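Local structure of metallo-carboxypeptidase (Pseudomonas aeruginosa, 4A39) at residues H170-V175 with D213-P218; H264-F269 with Y340-F345; E300-E305 with L380-D385. The protein is a zinc-dependent carboxypeptidase of the M14 family, probably removing residues from the C-terminal ends of peptides or proteins. One frame throughout, in Å; residues are numbered along the deposited sequence.

Contact 1 (H170-V175 with D213-P218); sequences HLKLWV and DLYLVP
W174 and Y215 make the main side-chain contact between the two strands. The phenol ring is offset from the five-membered ring of the indole, with planes at 14° and centroids 4.6 Å apart, and its CD2 lies at CZ2 of W174. CB of Y215 sits over the indole face as a CH-pi contact, 3.6 Å from the centroid of the W174 five-membered ring. Both side chains have CG beside their own backbone N and similar second torsions, 68° and 72°, so the rings come out nearly parallel. CG of K172 lies 3.6 Å from CE1 of Y215, and these two side chains lie side by side, pointing the same way. L173, V175, L214 and L216 occupy the other face of the sheet. There the CD2 methyl of L214 meets CD1 of L173 at 3.8 Å, and CD2 of L216 meets CB of V175.

Five backbone hydrogen bonds set this register, alternating between the strands. They run from D213 N to L171 O, L173 N to D213 O, Y215 N to L173 O, V175 N to Y215 O and V217 N to V175 O. The Y215 N to L173 O bond is 2.8 Å long and almost straight at the hydrogen. This is the regular parallel ladder between two neighbouring central strands of the mixed sheet in the M14 carboxypeptidase domain. The 37 residues joining the segments include helix 185-196, which packs on V175 and L216.

Second-shell polar groups hold the ends of the side chains. W174 NE1 donates to G265 O, and Y215 OH is bonded to R162. The K172 chain bends at chi2 and chi3, so that NZ reaches H170 O at 3.0 Å and forms a salt bridge with D267. D213 is bridged to R164.

Contact 2 (H264-F269 with Y340-F345); sequences HGVDLF and YDCLAF
V266 sits over Y340, its CG2 methyl above the centre of the ring. This CH-pi contact measures 4.0 Å from V266 CG2 to the centroid of the Y340 ring, almost on the ring normal. The two side chains cross at about a right angle, and the valine fills the notch between the Y340 ring and C342 SG. Its other branch, CG1, meets C342 SG at 3.7 Å. With chi1 65°, that sulfur stands between its own backbone N and carbonyl carbon. C342 CB fits against the backbone of D267, 3.5 Å from D267 C.

Further on, L268 and L343 lie side by side, pointing the same way, and CD1 of L268 touches CD2 of L343 at 3.8 Å. F269 and A344 pair on one face of the sheet. The small A344 CB lies at the edge of the F269 ring, near its plane.

Where the chains are still too far apart to bond directly, one water bridges the gap. It donates to D267 O at 2.7 Å and accepts from L343 N. Direct pairing then begins. F269 N donates to L343 O, and F345 N to F269 O, each 3.0 Å long. D267 is held from outside by R388 and K172.

Each segment starts at the end of a helix, 252-264 or 332-340, and runs into a strand. These are the entries to parallel strands 268-275 and 343-350 of the M14 alpha/beta fold, which carry zinc ligand H273 and the predicted catalytic residue E348.

Contact 3 (E300-E305 with L380-D385); sequences EQRFRE and LAVLVD
Segment 300-305, all helix, faces the last turn of helix 366-383, with the CA atoms of F303 and L383 7.4 Å apart. The first segment belongs to helix 294-308. The contact is helix-to-helix packing within the alpha/beta fold of the M14 carboxypeptidase. Helix 294-308 also packs on strand 343-350, where the F303 ring meets that of F345.

L383 is the central side chain. Its two methyls divide between neighbouring residues of the opposing helix. CD1 goes to F303, lying 3.6 Å from F303 CA and 3.8 Å from F303 CD2. It therefore fills the angle between the F303 ring and the F303 backbone. The two side chains cross at about a right angle. CD2 goes to R302 and lies over one face of the guanidinium, displaced toward its rim.

F303 has CG anti to its backbone N, chi1 -177°, and this turns the ring toward L380. L380 approaches the edge of the ring. Its CD2 lies in the plane of the ring, 3.9 Å from F303 CE2, and the two side chains point the same way. L380 is backed by L208 of helix 203-211.

R302 lies at the more accessible side of the contact. Its chain bends at chi2 and chi3, which curls the guanidinium over L383 rather than extending it. Its charge is met from outside the two segments, in salt bridges to E306 through NH1 and to E386 through NE. Held at two nitrogens, the flat group is probably fixed in its rotation. E306 also touches V382 and L383. At the tip of the arginine, R302 NH2 stands 3.5 Å from L383 CD2 and 4.0 Å from V382 CG1.

Overall arrangement
Contacts 1 and 2 belong to the same sheet and are nearly all buried. Strands 171-177 and 268-275 are neighbours in it, and W174 N probably hydrogen-bonds to L268 O between them. Contact 1 is a full backbone ladder with a ring stack. In contact 2 the chains are only converging, and a water spans them before direct bonds begin. Contact 3 joins helices packed on that sheet. It is made by apolar packing and the guanidinium face, with no backbone pairing, and sets buried F303, L380 and L383 beside the partly exposed R302 and V382. Its L380 reaches L268 of contact 2 and L173 of contact 1. E300 packs on F345 and L343.

Contact 1 (H170-V175 with D213-P218)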
loop_
_atom_site.group_PDB
_atom_site.type_symbol
_atom_site.label_atom_id
_atom_site.label_comp_id
_atom_site.label_asym_id
_atom_site.label_seq_id
_atom_site.Cartn_x
_atom_site.Cartn_y
_atom_site.Cartn_z
ATOM N N HIS A 170 17.558 -13.017 -17.439
ATOM C CA HIS A 170 16.745 -12.559 -18.558
ATOM C C HIS A 170 15.342 -12.083 -18.204
ATOM O O HIS A 170 14.693 -11.421 -19.016
ATOM C CB HIS A 170 16.664 -13.665 -19.613
ATOM C CG HIS A 170 16.085 -14.946 -19.101
ATOM N ND1 HIS A 170 14.729 -15.154 -18.972
ATOM C CD2 HIS A 170 16.682 -16.079 -18.658
ATOM C CE1 HIS A 170 14.513 -16.358 -18.473
ATOM N NE2 HIS A 170 15.682 -16.939 -18.272
ATOM N N LEU A 171 14.866 -12.412 -17.006
ATOM C CA LEU A 171 13.524 -11.998 -16.606
ATOM C C LEU A 171 13.532 -10.688 -15.827
ATOM O O LEU A 171 14.471 -10.405 -15.089
ATOM C CB LEU A 171 12.864 -13.096 -15.764
ATOM C CG LEU A 171 12.660 -14.443 -16.465
ATOM C CD1 LEU A 171 12.062 -15.443 -15.495
ATOM C CD2 LEU A 171 11.754 -14.265 -17.675
ATOM N N LYS A 172 12.480 -9.891 -16.006
ATOM C CA LYS A 172 12.340 -8.609 -15.315
ATOM C C LYS A 172 11.062 -8.654 -14.493
ATOM O O LYS A 172 9.964 -8.655 -15.048
ATOM C CB LYS A 172 12.247 -7.452 -16.315
ATOM C CG LYS A 172 13.474 -7.264 -17.186
ATOM C CD LYS A 172 13.648 -8.403 -18.167
ATOM C CE LYS A 172 12.687 -8.290 -19.334
ATOM N NZ LYS A 172 12.956 -9.374 -20.324
ATOM N N LEU A 173 11.206 -8.691 -13.171
ATOM C CA LEU A 173 10.048 -8.758 -12.283
ATOM C C LEU A 173 9.803 -7.399 -11.634
ATOM O O LEU A 173 10.616 -6.926 -10.834
ATOM C CB LEU A 173 10.283 -9.820 -11.208
ATOM C CG LEU A 173 10.871 -11.152 -11.682
ATOM C CD1 LEU A 173 10.889 -12.112 -10.507
ATOM C CD2 LEU A 173 10.064 -11.731 -12.834
ATOM N N TRP A 174 8.675 -6.784 -11.979
ATOM C CA TRP A 174 8.323 -5.469 -11.462
ATOM C C TRP A 174 7.330 -5.448 -10.311
ATOM O O TRP A 174 6.301 -6.134 -10.336
ATOM C CB TRP A 174 7.753 -4.602 -12.585
ATOM C CG TRP A 174 8.728 -4.244 -13.658
ATOM C CD1 TRP A 174 9.307 -5.085 -14.568
ATOM C CD2 TRP A 174 9.217 -2.932 -13.953
ATOM N NE1 TRP A 174 10.127 -4.372 -15.416
ATOM C CE2 TRP A 174 10.089 -3.049 -15.060
ATOM C CE3 TRP A 174 9.002 -1.666 -13.388
ATOM C CZ2 TRP A 174 10.746 -1.945 -15.616
ATOM C CZ3 TRP A 174 9.657 -0.567 -13.940
ATOM C CH2 TRP A 174 10.518 -0.716 -15.045
ATOM N N VAL A 175 7.642 -4.626 -9.316
ATOM C CA VAL A 175 6.773 -4.444 -8.160
ATOM C C VAL A 175 6.756 -2.959 -7.811
ATOM O O VAL A 175 7.808 -2.381 -7.521
ATOM C CB VAL A 175 7.290 -5.216 -6.933
ATOM C CG1 VAL A 175 6.311 -5.063 -5.778
ATOM C CG2 VAL A 175 7.470 -6.682 -7.286
ATOM N N ASP A 213 15.803 -10.385 -12.422
ATOM C CA ASP A 213 16.204 -9.144 -11.772
ATOM C C ASP A 213 14.911 -8.536 -11.242
ATOM O O ASP A 213 13.844 -8.731 -11.829
ATOM C CB ASP A 213 16.817 -8.147 -12.759
ATOM C CG ASP A 213 18.152 -8.597 -13.309
ATOM O OD1 ASP A 213 18.798 -9.470 -12.697
ATOM O OD2 ASP A 213 18.561 -8.052 -14.355
ATOM N N LEU A 214 14.998 -7.799 -10.142
ATOM C CA LEU A 214 13.811 -7.165 -9.589
ATOM C C LEU A 214 13.849 -5.668 -9.862
ATOM O O LEU A 214 14.882 -5.024 -9.679
ATOM C CB LEU A 214 13.726 -7.403 -8.082
ATOM C CG LEU A 214 13.853 -8.854 -7.614
ATOM C CD1 LEU A 214 13.729 -8.890 -6.102
ATOM C CD2 LEU A 214 12.786 -9.724 -8.265
ATOM N N TYR A 215 12.722 -5.136 -10.332
ATOM C CA TYR A 215 12.566 -3.709 -10.612
ATOM C C TYR A 215 11.538 -3.254 -9.579
ATOM O O TYR A 215 10.361 -3.621 -9.652
ATOM C CB TYR A 215 12.051 -3.502 -12.036
ATOM C CG TYR A 215 13.091 -3.798 -13.100
ATOM C CD1 TYR A 215 13.489 -5.107 -13.370
ATOM C CD2 TYR A 215 13.689 -2.768 -13.822
ATOM C CE1 TYR A 215 14.456 -5.384 -14.336
ATOM C CE2 TYR A 215 14.658 -3.034 -14.795
ATOM C CZ TYR A 215 15.033 -4.342 -15.045
ATOM O OH TYR A 215 15.973 -4.614 -16.017
ATOM N N LEU A 216 11.995 -2.448 -8.625
ATOM C CA LEU A 216 11.152 -2.013 -7.518
ATOM C C LEU A 216 10.943 -0.514 -7.376
ATOM O O LEU A 216 11.889 0.264 -7.468
ATOM C CB LEU A 216 11.760 -2.521 -6.209
ATOM C CG LEU A 216 12.273 -3.963 -6.160
ATOM C CD1 LEU A 216 13.028 -4.185 -4.859
ATOM C CD2 LEU A 216 11.112 -4.931 -6.293
ATOM N N VAL A 217 9.697 -0.122 -7.128
ATOM C CA VAL A 217 9.360 1.282 -6.897
ATOM C C VAL A 217 8.664 1.316 -5.538
ATOM O O VAL A 217 7.465 1.074 -5.447
ATOM C CB VAL A 217 8.389 1.843 -7.959
ATOM C CG1 VAL A 217 8.010 3.275 -7.596
ATOM C CG2 VAL A 217 9.041 1.815 -9.342
ATOM N N PRO A 218 9.418 1.606 -4.462
ATOM C CA PRO A 218 8.901 1.673 -3.090
ATOM C C PRO A 218 7.700 2.588 -2.860
ATOM O O PRO A 218 6.834 2.276 -2.037
ATOM C CB PRO A 218 10.119 2.111 -2.285
ATOM C CG PRO A 218 11.244 1.465 -3.031
ATOM C CD PRO A 218 10.884 1.764 -4.468
#

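Contact 2 (H264-F269 with Y340-F345)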
loop_
_atom_site.group_PDB
_atom_site.type_symbol
_atom_site.label_atom_id
_atom_site.label_comp_id
_atom_site.label_asym_id
_atom_site.label_seq_id
_atom_site.Cartn_x
_atom_site.Cartn_y
_atom_site.Cartn_z
ATOM N N HIS A 264 13.099 -1.445 -20.587
ATOM C CA HIS A 264 13.674 -2.667 -20.045
ATOM C C HIS A 264 12.855 -3.933 -20.231
ATOM O O HIS A 264 13.415 -5.029 -20.201
ATOM C CB HIS A 264 13.992 -2.493 -18.557
ATOM C CG HIS A 264 14.845 -1.305 -18.257
ATOM N ND1 HIS A 264 14.331 -0.037 -18.087
ATOM C CD2 HIS A 264 16.184 -1.190 -18.114
ATOM C CE1 HIS A 264 15.318 0.805 -17.843
ATOM N NE2 HIS A 264 16.452 0.130 -17.851
ATOM N N GLY A 265 11.546 -3.810 -20.417
ATOM C CA GLY A 265 10.708 -4.989 -20.594
ATOM C C GLY A 265 10.128 -5.432 -19.267
ATOM O O GLY A 265 10.669 -5.092 -18.207
ATOM N N VAL A 266 9.036 -6.192 -19.328
ATOM C CA VAL A 266 8.342 -6.671 -18.136
ATOM C C VAL A 266 7.902 -8.132 -18.277
ATOM O O VAL A 266 7.266 -8.498 -19.263
ATOM C CB VAL A 266 7.072 -5.818 -17.862
ATOM C CG1 VAL A 266 6.385 -6.296 -16.591
ATOM C CG2 VAL A 266 7.440 -4.341 -17.754
ATOM N N ASP A 267 8.231 -8.957 -17.282
ATOM C CA ASP A 267 7.849 -10.369 -17.304
ATOM C C ASP A 267 6.964 -10.748 -16.112
ATOM O O ASP A 267 6.512 -11.885 -15.992
ATOM C CB ASP A 267 9.101 -11.253 -17.342
ATOM C CG ASP A 267 9.970 -10.967 -18.555
ATOM O OD1 ASP A 267 9.461 -11.098 -19.692
ATOM O OD2 ASP A 267 11.151 -10.608 -18.375
ATOM N N LEU A 268 6.717 -9.776 -15.242
ATOM C CA LEU A 268 5.879 -9.961 -14.061
ATOM C C LEU A 268 5.590 -8.578 -13.509
ATOM O O LEU A 268 6.475 -7.721 -13.491
ATOM C CB LEU A 268 6.603 -10.771 -12.984
ATOM C CG LEU A 268 5.839 -10.824 -11.654
ATOM C CD1 LEU A 268 4.815 -11.945 -11.703
ATOM C CD2 LEU A 268 6.801 -11.036 -10.506
ATOM N N PHE A 269 4.359 -8.355 -13.060
ATOM C CA PHE A 269 4.003 -7.057 -12.506
ATOM C C PHE A 269 3.063 -7.169 -11.319
ATOM O O PHE A 269 1.984 -7.749 -11.427
ATOM C CB PHE A 269 3.342 -6.179 -13.569
ATOM C CG PHE A 269 2.904 -4.835 -13.054
ATOM C CD1 PHE A 269 3.844 -3.899 -12.620
ATOM C CD2 PHE A 269 1.555 -4.510 -12.984
ATOM C CE1 PHE A 269 3.439 -2.661 -12.123
ATOM C CE2 PHE A 269 1.138 -3.273 -12.488
ATOM C CZ PHE A 269 2.079 -2.347 -12.058
ATOM N N TYR A 340 2.475 -6.035 -21.959
ATOM C CA TYR A 340 3.654 -6.891 -21.926
ATOM C C TYR A 340 3.373 -8.392 -21.891
ATOM O O TYR A 340 4.309 -9.197 -21.864
ATOM C CB TYR A 340 4.537 -6.472 -20.746
ATOM C CG TYR A 340 5.058 -5.064 -20.919
ATOM C CD1 TYR A 340 6.143 -4.803 -21.756
ATOM C CD2 TYR A 340 4.409 -3.982 -20.327
ATOM C CE1 TYR A 340 6.564 -3.500 -22.006
ATOM C CE2 TYR A 340 4.821 -2.670 -20.572
ATOM C CZ TYR A 340 5.896 -2.439 -21.412
ATOM O OH TYR A 340 6.299 -1.151 -21.677
ATOM N N ASP A 341 2.091 -8.756 -21.921
ATOM C CA ASP A 341 1.673 -10.160 -21.904
ATOM C C ASP A 341 2.348 -10.902 -20.750
ATOM O O ASP A 341 2.923 -11.977 -20.933
ATOM C CB ASP A 341 2.039 -10.827 -23.235
ATOM C CG ASP A 341 1.482 -12.236 -23.361
ATOM O OD1 ASP A 341 0.440 -12.530 -22.734
ATOM O OD2 ASP A 341 2.090 -13.046 -24.099
ATOM N N CYS A 342 2.259 -10.330 -19.552
ATOM C CA CYS A 342 2.893 -10.935 -18.387
ATOM C C CYS A 342 1.910 -11.167 -17.259
ATOM O O CYS A 342 0.824 -10.590 -17.233
ATOM C CB CYS A 342 4.007 -10.022 -17.862
ATOM S SG CYS A 342 3.408 -8.420 -17.229
ATOM N N LEU A 343 2.306 -12.022 -16.323
ATOM C CA LEU A 343 1.487 -12.293 -15.152
ATOM C C LEU A 343 1.425 -10.956 -14.420
ATOM O O LEU A 343 2.458 -10.309 -14.212
ATOM C CB LEU A 343 2.159 -13.350 -14.273
ATOM C CG LEU A 343 1.497 -13.646 -12.923
ATOM C CD1 LEU A 343 0.068 -14.127 -13.144
ATOM C CD2 LEU A 343 2.301 -14.702 -12.180
ATOM N N ALA A 344 0.222 -10.536 -14.046
ATOM C CA ALA A 344 0.045 -9.259 -13.365
ATOM C C ALA A 344 -1.090 -9.313 -12.360
ATOM O O ALA A 344 -2.164 -9.836 -12.652
ATOM C CB ALA A 344 -0.234 -8.159 -14.386
ATOM N N PHE A 345 -0.850 -8.743 -11.184
ATOM C CA PHE A 345 -1.841 -8.715 -10.116
ATOM C C PHE A 345 -1.844 -7.399 -9.361
ATOM O O PHE A 345 -0.829 -6.697 -9.288
ATOM C CB PHE A 345 -1.542 -9.770 -9.045
ATOM C CG PHE A 345 -1.963 -11.169 -9.384
ATOM C CD1 PHE A 345 -3.307 -11.501 -9.498
ATOM C CD2 PHE A 345 -1.010 -12.176 -9.498
ATOM C CE1 PHE A 345 -3.699 -12.821 -9.710
ATOM C CE2 PHE A 345 -1.391 -13.497 -9.713
ATOM C CZ PHE A 345 -2.736 -13.819 -9.818
HETATM O O HOH W 1 4.699 -13.525 -17.217
#

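Contact 3 (E300-E305 with L380-D385)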
loop_
_atom_site.group_PDB
_atom_site.type_symbol
_atom_site.label_atom_id
_atom_site.label_comp_id
_atom_site.label_asym_id
_atom_site.label_seq_id
_atom_site.Cartn_x
_atom_site.Cartn_y
_atom_site.Cartn_z
ATOM N N GLU A 300 -1.942 -17.265 -13.086
ATOM C CA GLU A 300 -2.613 -16.590 -11.981
ATOM C C GLU A 300 -3.016 -17.638 -10.946
ATOM O O GLU A 300 -2.862 -17.422 -9.748
ATOM C CB GLU A 300 -3.843 -15.813 -12.477
ATOM C CG GLU A 300 -3.501 -14.699 -13.460
ATOM C CD GLU A 300 -4.685 -13.807 -13.794
ATOM O OE1 GLU A 300 -5.836 -14.256 -13.625
ATOM O OE2 GLU A 300 -4.465 -12.654 -14.238
ATOM N N GLN A 301 -3.502 -18.784 -11.419
ATOM C CA GLN A 301 -3.914 -19.874 -10.536
ATOM C C GLN A 301 -2.693 -20.359 -9.753
ATOM O O GLN A 301 -2.752 -20.538 -8.533
ATOM C CB GLN A 301 -4.496 -21.026 -11.367
ATOM C CG GLN A 301 -5.537 -21.893 -10.668
ATOM C CD GLN A 301 -5.000 -22.637 -9.470
ATOM O OE1 GLN A 301 -4.014 -23.367 -9.567
ATOM N NE2 GLN A 301 -5.658 -22.471 -8.328
ATOM N N ARG A 302 -1.583 -20.561 -10.462
ATOM C CA ARG A 302 -0.336 -21.013 -9.845
ATOM C C ARG A 302 0.141 -20.067 -8.738
ATOM O O ARG A 302 0.502 -20.505 -7.643
ATOM C CB ARG A 302 0.755 -21.136 -10.912
ATOM C CG ARG A 302 0.566 -22.295 -11.878
ATOM C CD ARG A 302 0.983 -23.607 -11.240
ATOM N NE ARG A 302 2.403 -23.618 -10.901
ATOM C CZ ARG A 302 2.882 -23.935 -9.702
ATOM N NH1 ARG A 302 2.052 -24.270 -8.718
ATOM N NH2 ARG A 302 4.190 -23.919 -9.482
ATOM N N PHE A 303 0.142 -18.772 -9.036
ATOM C CA PHE A 303 0.579 -17.750 -8.088
ATOM C C PHE A 303 -0.273 -17.738 -6.819
ATOM O O PHE A 303 0.255 -17.728 -5.702
ATOM C CB PHE A 303 0.522 -16.367 -8.750
ATOM C CG PHE A 303 1.025 -15.252 -7.877
ATOM C CD1 PHE A 303 0.174 -14.621 -6.971
ATOM C CD2 PHE A 303 2.349 -14.831 -7.955
ATOM C CE1 PHE A 303 0.629 -13.591 -6.156
ATOM C CE2 PHE A 303 2.816 -13.799 -7.144
ATOM C CZ PHE A 303 1.951 -13.177 -6.241
ATOM N N ARG A 304 -1.591 -17.728 -6.992
ATOM C CA ARG A 304 -2.499 -17.701 -5.851
ATOM C C ARG A 304 -2.363 -18.936 -4.963
ATOM O O ARG A 304 -2.361 -18.832 -3.738
ATOM C CB ARG A 304 -3.951 -17.577 -6.326
ATOM C CG ARG A 304 -4.353 -16.183 -6.783
ATOM C CD ARG A 304 -5.823 -16.149 -7.180
ATOM N NE ARG A 304 -6.296 -14.802 -7.485
ATOM C CZ ARG A 304 -6.831 -14.446 -8.648
ATOM N NH1 ARG A 304 -6.956 -15.336 -9.626
ATOM N NH2 ARG A 304 -7.237 -13.197 -8.836
ATOM N N GLU A 305 -2.231 -20.098 -5.599
ATOM C CA GLU A 305 -2.104 -21.367 -4.877
ATOM C C GLU A 305 -0.808 -21.448 -4.081
ATOM O O GLU A 305 -0.806 -21.843 -2.908
ATOM C CB GLU A 305 -2.182 -22.536 -5.864
ATOM C CG GLU A 305 -2.513 -23.874 -5.212
ATOM C CD GLU A 305 -2.847 -24.953 -6.225
ATOM O OE1 GLU A 305 -3.038 -24.621 -7.416
ATOM O OE2 GLU A 305 -2.926 -26.137 -5.824
ATOM N N LEU A 380 7.512 -16.173 -5.968
ATOM C CA LEU A 380 8.141 -15.874 -7.251
ATOM C C LEU A 380 9.303 -16.820 -7.536
ATOM O O LEU A 380 9.577 -17.148 -8.694
ATOM C CB LEU A 380 8.639 -14.425 -7.284
ATOM C CG LEU A 380 7.571 -13.331 -7.182
ATOM C CD1 LEU A 380 8.240 -11.968 -7.245
ATOM C CD2 LEU A 380 6.555 -13.482 -8.307
ATOM N N ALA A 381 9.986 -17.256 -6.481
ATOM C CA ALA A 381 11.116 -18.168 -6.631
ATOM C C ALA A 381 10.653 -19.508 -7.196
ATOM O O ALA A 381 11.348 -20.125 -8.006
ATOM C CB ALA A 381 11.801 -18.376 -5.287
ATOM N N VAL A 382 9.476 -19.954 -6.767
ATOM C CA VAL A 382 8.915 -21.222 -7.229
ATOM C C VAL A 382 8.402 -21.154 -8.665
ATOM O O VAL A 382 8.530 -22.115 -9.425
ATOM C CB VAL A 382 7.738 -21.674 -6.331
ATOM C CG1 VAL A 382 7.110 -22.950 -6.888
ATOM C CG2 VAL A 382 8.226 -21.898 -4.912
ATOM N N LEU A 383 7.831 -20.012 -9.033
ATOM C CA LEU A 383 7.256 -19.820 -10.362
ATOM C C LEU A 383 8.197 -19.270 -11.429
ATOM O O LEU A 383 7.817 -19.189 -12.594
ATOM C CB LEU A 383 6.059 -18.868 -10.276
ATOM C CG LEU A 383 5.001 -19.078 -9.194
ATOM C CD1 LEU A 383 3.945 -17.989 -9.323
ATOM C CD2 LEU A 383 4.374 -20.453 -9.330
ATOM N N VAL A 384 9.413 -18.894 -11.045
ATOM C CA VAL A 384 10.345 -18.295 -11.998
ATOM C C VAL A 384 10.479 -18.988 -13.359
ATOM O O VAL A 384 10.482 -18.316 -14.392
ATOM C CB VAL A 384 11.753 -18.121 -11.370
ATOM C CG1 VAL A 384 12.479 -19.450 -11.308
ATOM C CG2 VAL A 384 12.545 -17.095 -12.167
ATOM N N ASP A 385 10.575 -20.314 -13.372
ATOM C CA ASP A 385 10.719 -21.042 -14.635
ATOM C C ASP A 385 9.445 -21.098 -15.477
ATOM O O ASP A 385 9.480 -21.530 -16.633
ATOM C CB ASP A 385 11.198 -22.474 -14.378
ATOM C CG ASP A 385 12.551 -22.525 -13.699
ATOM O OD1 ASP A 385 13.463 -21.803 -14.146
ATOM O OD2 ASP A 385 12.706 -23.298 -12.726
#